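Local coordinates for protein beta-N-acetylhexosaminidase (Arthrobacter aurescens, PDB 3RCN) that probably hydrolyses terminal non-reducing N-acetyl-D-hexosamine residues from N-acetyl-beta-D-hexosaminides, as a glycoside hydrolase of family 20, at residues A[202-207]-A[526-531]; A[281-286]-A[319-324]. All blocks are in the same frame, centred on the assembly; numbering follows the deposited sequence.

Interaction 1. Residues A[202-207]-A[526-531]; sequences SSLGSW and PGVEGW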
loop_
_atom_site.group_PDB
_atom_site.type_symbol
_atom_site.label_atom_id
_atom_site.label_comp_id
_atom_site.label_asym_id
_atom_site.label_seq_id
_atom_site.Cartn_x
_atom_site.Cartn_y
_atom_site.Cartn_z
ATOM N N SER A 202 -2.167 22.440 -6.551
ATOM C CA SER A 202 -3.068 21.722 -7.435
ATOM C C SER A 202 -4.423 22.401 -7.486
ATOM O O SER A 202 -4.916 22.892 -6.472
ATOM C CB SER A 202 -3.278 20.290 -6.932
ATOM O OG SER A 202 -2.059 19.584 -6.812
ATOM N N SER A 203 -5.032 22.412 -8.665
ATOM C CA SER A 203 -6.425 22.810 -8.778
ATOM C C SER A 203 -7.259 21.960 -7.857
ATOM O O SER A 203 -7.081 20.746 -7.771
ATOM C CB SER A 203 -6.947 22.631 -10.204
ATOM O OG SER A 203 -6.278 23.489 -11.104
ATOM N N LEU A 204 -8.196 22.604 -7.188
ATOM C CA LEU A 204 -9.151 21.897 -6.368
ATOM C C LEU A 204 -10.473 21.812 -7.125
ATOM O O LEU A 204 -11.174 22.813 -7.274
ATOM C CB LEU A 204 -9.339 22.656 -5.053
ATOM C CG LEU A 204 -10.362 22.052 -4.105
ATOM C CD1 LEU A 204 -9.964 20.609 -3.804
ATOM C CD2 LEU A 204 -10.490 22.897 -2.842
ATOM N N GLY A 205 -10.826 20.615 -7.585
ATOM C CA GLY A 205 -11.986 20.460 -8.445
ATOM C C GLY A 205 -11.631 20.775 -9.889
ATOM O O GLY A 205 -10.452 20.809 -10.240
ATOM N N SER A 206 -12.647 20.993 -10.723
ATOM C CA SER A 206 -12.440 21.393 -12.112
ATOM C C SER A 206 -11.576 22.648 -12.170
ATOM O O SER A 206 -11.731 23.531 -11.333
ATOM C CB SER A 206 -13.789 21.675 -12.783
ATOM O OG SER A 206 -13.619 22.173 -14.106
ATOM N N TRP A 207 -10.674 22.732 -13.151
ATOM C CA TRP A 207 -9.860 23.949 -13.322
ATOM C C TRP A 207 -10.752 25.172 -13.560
ATOM O O TRP A 207 -10.342 26.314 -13.336
ATOM C CB TRP A 207 -8.811 23.804 -14.444
ATOM C CG TRP A 207 -9.413 23.622 -15.810
ATOM C CD1 TRP A 207 -9.688 22.440 -16.429
ATOM C CD2 TRP A 207 -9.830 24.653 -16.712
ATOM N NE1 TRP A 207 -10.253 22.666 -17.659
ATOM C CE2 TRP A 207 -10.350 24.017 -17.859
ATOM C CE3 TRP A 207 -9.806 26.052 -16.667
ATOM C CZ2 TRP A 207 -10.846 24.732 -18.952
ATOM C CZ3 TRP A 207 -10.303 26.762 -17.744
ATOM C CH2 TRP A 207 -10.817 26.099 -18.875
ATOM N N PRO A 526 -17.798 17.318 -0.434
ATOM C CA PRO A 526 -18.663 18.483 -0.667
ATOM C C PRO A 526 -17.886 19.792 -0.798
ATOM O O PRO A 526 -16.810 19.944 -0.219
ATOM C CB PRO A 526 -19.543 18.525 0.588
ATOM C CG PRO A 526 -18.733 17.794 1.666
ATOM C CD PRO A 526 -17.967 16.735 0.914
ATOM N N GLY A 527 -18.443 20.737 -1.555
ATOM C CA GLY A 527 -17.820 22.035 -1.763
ATOM C C GLY A 527 -16.775 22.038 -2.870
ATOM O O GLY A 527 -16.180 23.075 -3.177
ATOM N N VAL A 528 -16.545 20.877 -3.473
ATOM C CA VAL A 528 -15.511 20.755 -4.488
ATOM C C VAL A 528 -16.184 20.632 -5.830
ATOM O O VAL A 528 -16.844 19.637 -6.108
ATOM C CB VAL A 528 -14.587 19.543 -4.232
ATOM C CG1 VAL A 528 -13.550 19.412 -5.339
ATOM C CG2 VAL A 528 -13.903 19.670 -2.867
ATOM N N GLU A 529 -16.024 21.670 -6.644
ATOM C CA GLU A 529 -16.737 21.819 -7.905
ATOM C C GLU A 529 -16.225 20.888 -8.986
ATOM O O GLU A 529 -15.031 20.837 -9.250
ATOM C CB GLU A 529 -16.596 23.257 -8.396
ATOM C CG GLU A 529 -17.888 24.049 -8.366
ATOM C CD GLU A 529 -17.650 25.533 -8.541
ATOM O OE1 GLU A 529 -17.453 25.976 -9.695
ATOM O OE2 GLU A 529 -17.650 26.254 -7.516
ATOM N N GLY A 530 -17.136 20.159 -9.618
ATOM C CA GLY A 530 -16.788 19.344 -10.765
ATOM C C GLY A 530 -17.239 20.022 -12.043
ATOM O O GLY A 530 -17.532 21.222 -12.055
ATOM N N TRP A 531 -17.241 19.269 -13.138
ATOM C CA TRP A 531 -17.822 19.738 -14.391
ATOM C C TRP A 531 -18.690 18.636 -15.008
ATOM O O TRP A 531 -18.169 17.646 -15.514
ATOM C CB TRP A 531 -16.690 20.119 -15.342
ATOM C CG TRP A 531 -17.138 20.925 -16.513
ATOM C CD1 TRP A 531 -17.128 20.544 -17.827
ATOM C CD2 TRP A 531 -17.672 22.251 -16.483
ATOM N NE1 TRP A 531 -17.619 21.554 -18.610
ATOM C CE2 TRP A 531 -17.961 22.613 -17.810
ATOM C CE3 TRP A 531 -17.932 23.169 -15.461
ATOM C CZ2 TRP A 531 -18.496 23.854 -18.144
ATOM C CZ3 TRP A 531 -18.463 24.400 -15.796
ATOM C CH2 TRP A 531 -18.737 24.732 -17.127
HETATM O O HOH W 1 -13.606 23.464 -6.345
#
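Gly205 and Ser206 meet Val528, Glu529 and Gly530 in a loop-to-loop contact held mainly by backbone polar groups. It joins a loop of the catalytic barrel domain, between strands 198-199 and 217-218, to the C-terminal tail that follows helix 491-508. The two loops keep the same order here, with Gly205 beside Glu529 and Ser206 beside Gly530. One direct hydrogen bond links them: Ser206 N donates to Glu529 O at 2.8 Å. It is fairly straight, with an angle of 161° at the hydrogen. A water makes a second link, donating to Leu204 O at 2.7 Å and accepting from Glu529 N at 3.0 Å. Both backbone polar atoms of Glu529 are therefore engaged, while its side chain stays at the exposed margin.

Gly205 has a positive phi and no side chain. A CB there would point at the tail and press against the carbonyl oxygen of Leu204. Val528 CG1 packs against the backbone of Gly205, 3.6 Å from its CA. CG1 is placed there by lying anti to the backbone N of Val528. Both methyls of Val528 approach Leu204 CD1, CG1 at 4.1 Å, and the two side chains cross at about a right angle. Ser206 OG comes within 3.9 Å of Trp531 CB and is hydrogen-bonded to Arg208 N in its own loop.

Arg208 also makes a cation-pi contact with Trp531. At the other end of the tail segment, Pro526 packs on Pro216 of the second subunit.

The polar links use main-chain atoms only, so they depend on the paths of the two loops more than on side-chain identity. Gly205 is the residue whose identity probably matters: its backbone angles suit glycine, and a CB would point at the tail.

Interaction 2. Residues A[281-286]-A[319-324]; sequences ETVLEV and LTQWQA
Gln321 and Trp322 reach from the short helix 320-323 to the backbone of Val283 and Leu284. Both segments belong to beta-alpha loops of the TIM-barrel catalytic domain. The amide of Gln321 pairs with both backbone polar groups of Val283, with one donor and one acceptor on each side. Val283 N donates to Gln321 OE1 at 2.9 Å, nearly straight at 177°. Gln321 NE2 donates to Val283 O, also at 2.9 Å, from above the carbonyl plane but close to the plane of its own amide. The Gln321 chain is extended as far as CD, with CG anti to the backbone N (chi1 176°). The two bonds are likely to fix the turn of the amide. An alanine in place of Gln321 would probably leave Val283 N and Val283 O without these partners and open a gap beside Val283 CG2.

The next carbonyl is satisfied by the indole. Trp322 NE1 donates to Leu284 O at 3.0 Å, in the ring plane and almost in line with the C=O. A water satisfies Glu281 O, donating to it at 2.8 Å and accepting from Gln321 N at 2.9 Å. Outside the pair, Val286 O accepts from Gln327 NE2, and Trp322 packs against Val340 and His344. The side chain of Val283 is about 8 Å from that of Glu316, the predicted proton donor, which places the contact close to the probable active site. Next to these bonds, Val286 crosses Trp322 at about a right angle, its CG1 closest to CZ2 of the indole.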
loop_
_atom_site.group_PDB
_atom_site.type_symbol
_atom_site.label_atom_id
_atom_site.label_comp_id
_atom_site.label_asym_id
_atom_site.label_seq_id
_atom_site.Cartn_x
_atom_site.Cartn_y
_atom_site.Cartn_z
ATOM N N GLU A 281 -1.862 25.226 -23.717
ATOM C CA GLU A 281 -1.397 25.821 -24.958
ATOM C C GLU A 281 0.129 25.786 -25.022
ATOM O O GLU A 281 0.734 25.955 -26.086
ATOM C CB GLU A 281 -1.913 27.253 -25.107
ATOM C CG GLU A 281 -3.327 27.355 -25.669
ATOM C CD GLU A 281 -3.734 28.788 -26.008
ATOM O OE1 GLU A 281 -2.878 29.699 -25.931
ATOM O OE2 GLU A 281 -4.917 28.998 -26.357
ATOM N N THR A 282 0.760 25.561 -23.880
ATOM C CA THR A 282 2.211 25.488 -23.861
ATOM C C THR A 282 2.688 24.075 -24.190
ATOM O O THR A 282 2.412 23.131 -23.467
ATOM C CB THR A 282 2.746 25.977 -22.519
ATOM O OG1 THR A 282 2.478 27.378 -22.415
ATOM C CG2 THR A 282 4.247 25.744 -22.404
ATOM N N VAL A 283 3.415 23.943 -25.292
ATOM C CA VAL A 283 3.807 22.628 -25.786
ATOM C C VAL A 283 5.256 22.614 -26.248
ATOM O O VAL A 283 5.935 23.639 -26.223
ATOM C CB VAL A 283 2.876 22.174 -26.923
ATOM C CG1 VAL A 283 1.458 22.100 -26.415
ATOM C CG2 VAL A 283 2.939 23.138 -28.091
ATOM N N LEU A 284 5.738 21.454 -26.671
ATOM C CA LEU A 284 7.109 21.365 -27.150
ATOM C C LEU A 284 7.337 22.253 -28.368
ATOM O O LEU A 284 6.450 22.454 -29.203
ATOM C CB LEU A 284 7.468 19.930 -27.514
ATOM C CG LEU A 284 7.510 18.925 -26.361
ATOM C CD1 LEU A 284 7.861 17.556 -26.901
ATOM C CD2 LEU A 284 8.503 19.343 -25.287
ATOM N N GLU A 285 8.548 22.776 -28.466
ATOM C CA GLU A 285 8.993 23.381 -29.687
ATOM C C GLU A 285 9.624 22.218 -30.429
ATOM O O GLU A 285 10.627 21.674 -29.984
ATOM C CB GLU A 285 10.037 24.451 -29.390
ATOM C CG GLU A 285 10.673 25.034 -30.646
ATOM C CD GLU A 285 11.654 26.158 -30.354
ATOM O OE1 GLU A 285 11.315 27.329 -30.649
ATOM O OE2 GLU A 285 12.762 25.868 -29.843
ATOM N N VAL A 286 9.024 21.826 -31.552
ATOM C CA VAL A 286 9.530 20.697 -32.322
ATOM C C VAL A 286 10.742 21.103 -33.158
ATOM O O VAL A 286 10.681 22.031 -33.960
ATOM C CB VAL A 286 8.448 20.074 -33.219
ATOM C CG1 VAL A 286 7.227 19.733 -32.392
ATOM C CG2 VAL A 286 8.075 21.017 -34.323
ATOM N N LEU A 319 -2.556 24.537 -31.809
ATOM C CA LEU A 319 -1.548 24.957 -32.778
ATOM C C LEU A 319 -1.117 26.394 -32.551
ATOM O O LEU A 319 -0.247 26.906 -33.255
ATOM C CB LEU A 319 -2.084 24.826 -34.189
ATOM C CG LEU A 319 -2.633 23.468 -34.603
ATOM C CD1 LEU A 319 -3.274 23.622 -35.965
ATOM C CD2 LEU A 319 -1.546 22.413 -34.631
ATOM N N THR A 320 -1.729 27.036 -31.562
ATOM C CA THR A 320 -1.512 28.450 -31.329
ATOM C C THR A 320 -0.036 28.794 -31.238
ATOM O O THR A 320 0.438 29.679 -31.941
ATOM C CB THR A 320 -2.195 28.893 -30.037
ATOM O OG1 THR A 320 -3.572 28.507 -30.090
ATOM C CG2 THR A 320 -2.076 30.409 -29.855
ATOM N N GLN A 321 0.683 28.092 -30.366
ATOM C CA GLN A 321 2.106 28.336 -30.191
ATOM C C GLN A 321 2.857 28.182 -31.520
ATOM O O GLN A 321 3.674 29.024 -31.888
ATOM C CB GLN A 321 2.676 27.384 -29.146
ATOM C CG GLN A 321 4.191 27.479 -28.933
ATOM C CD GLN A 321 4.698 26.472 -27.893
ATOM O OE1 GLN A 321 4.151 26.362 -26.783
ATOM N NE2 GLN A 321 5.739 25.722 -28.255
ATOM N N TRP A 322 2.564 27.109 -32.239
ATOM C CA TRP A 322 3.298 26.792 -33.455
ATOM C C TRP A 322 3.014 27.794 -34.568
ATOM O O TRP A 322 3.907 28.156 -35.321
ATOM C CB TRP A 322 2.966 25.385 -33.927
ATOM C CG TRP A 322 3.586 24.304 -33.116
ATOM C CD1 TRP A 322 4.550 24.437 -32.158
ATOM C CD2 TRP A 322 3.283 22.906 -33.195
ATOM N NE1 TRP A 322 4.867 23.199 -31.638
ATOM C CE2 TRP A 322 4.104 22.246 -32.264
ATOM C CE3 TRP A 322 2.407 22.144 -33.983
ATOM C CZ2 TRP A 322 4.070 20.866 -32.093
ATOM C CZ3 TRP A 322 2.374 20.777 -33.811
ATOM C CH2 TRP A 322 3.198 20.151 -32.873
ATOM N N GLN A 323 1.770 28.240 -34.658
ATOM C CA GLN A 323 1.384 29.212 -35.665
ATOM C C GLN A 323 2.075 30.555 -35.444
ATOM O O GLN A 323 2.337 31.293 -36.399
ATOM C CB GLN A 323 -0.129 29.397 -35.669
ATOM C CG GLN A 323 -0.881 28.204 -36.201
ATOM C CD GLN A 323 -2.363 28.313 -35.937
ATOM O OE1 GLN A 323 -2.819 29.268 -35.307
ATOM N NE2 GLN A 323 -3.127 27.337 -36.414
ATOM N N ALA A 324 2.365 30.874 -34.189
ATOM C CA ALA A 324 2.988 32.147 -33.865
ATOM C C ALA A 324 4.509 32.034 -33.780
ATOM O O ALA A 324 5.196 33.001 -33.460
ATOM C CB ALA A 324 2.412 32.697 -32.549
HETATM O O HOH W 2 -0.463 26.132 -28.629
#

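The centres of the two interactions are 28 Å apart. Their nearest atoms are about 10 Å apart, so they do not touch. Along the chain the order is 202-207, 281-286, 319-324, 526-531, which nests interaction 2 inside the loop closed by interaction 1. Both segments of interaction 2 and 202-207 belong to the barrel domain. Interaction 2 is local and joins the loop before helix 288-304 to the short helix 320-323 that follows strand 309-313. Interaction 1 spans 319 residues and brings the tail after helix 491-508 back onto a barrel loop. One thus ties neighbouring parts near the predicted proton donor, and the other packs the C-terminal tail away from that site.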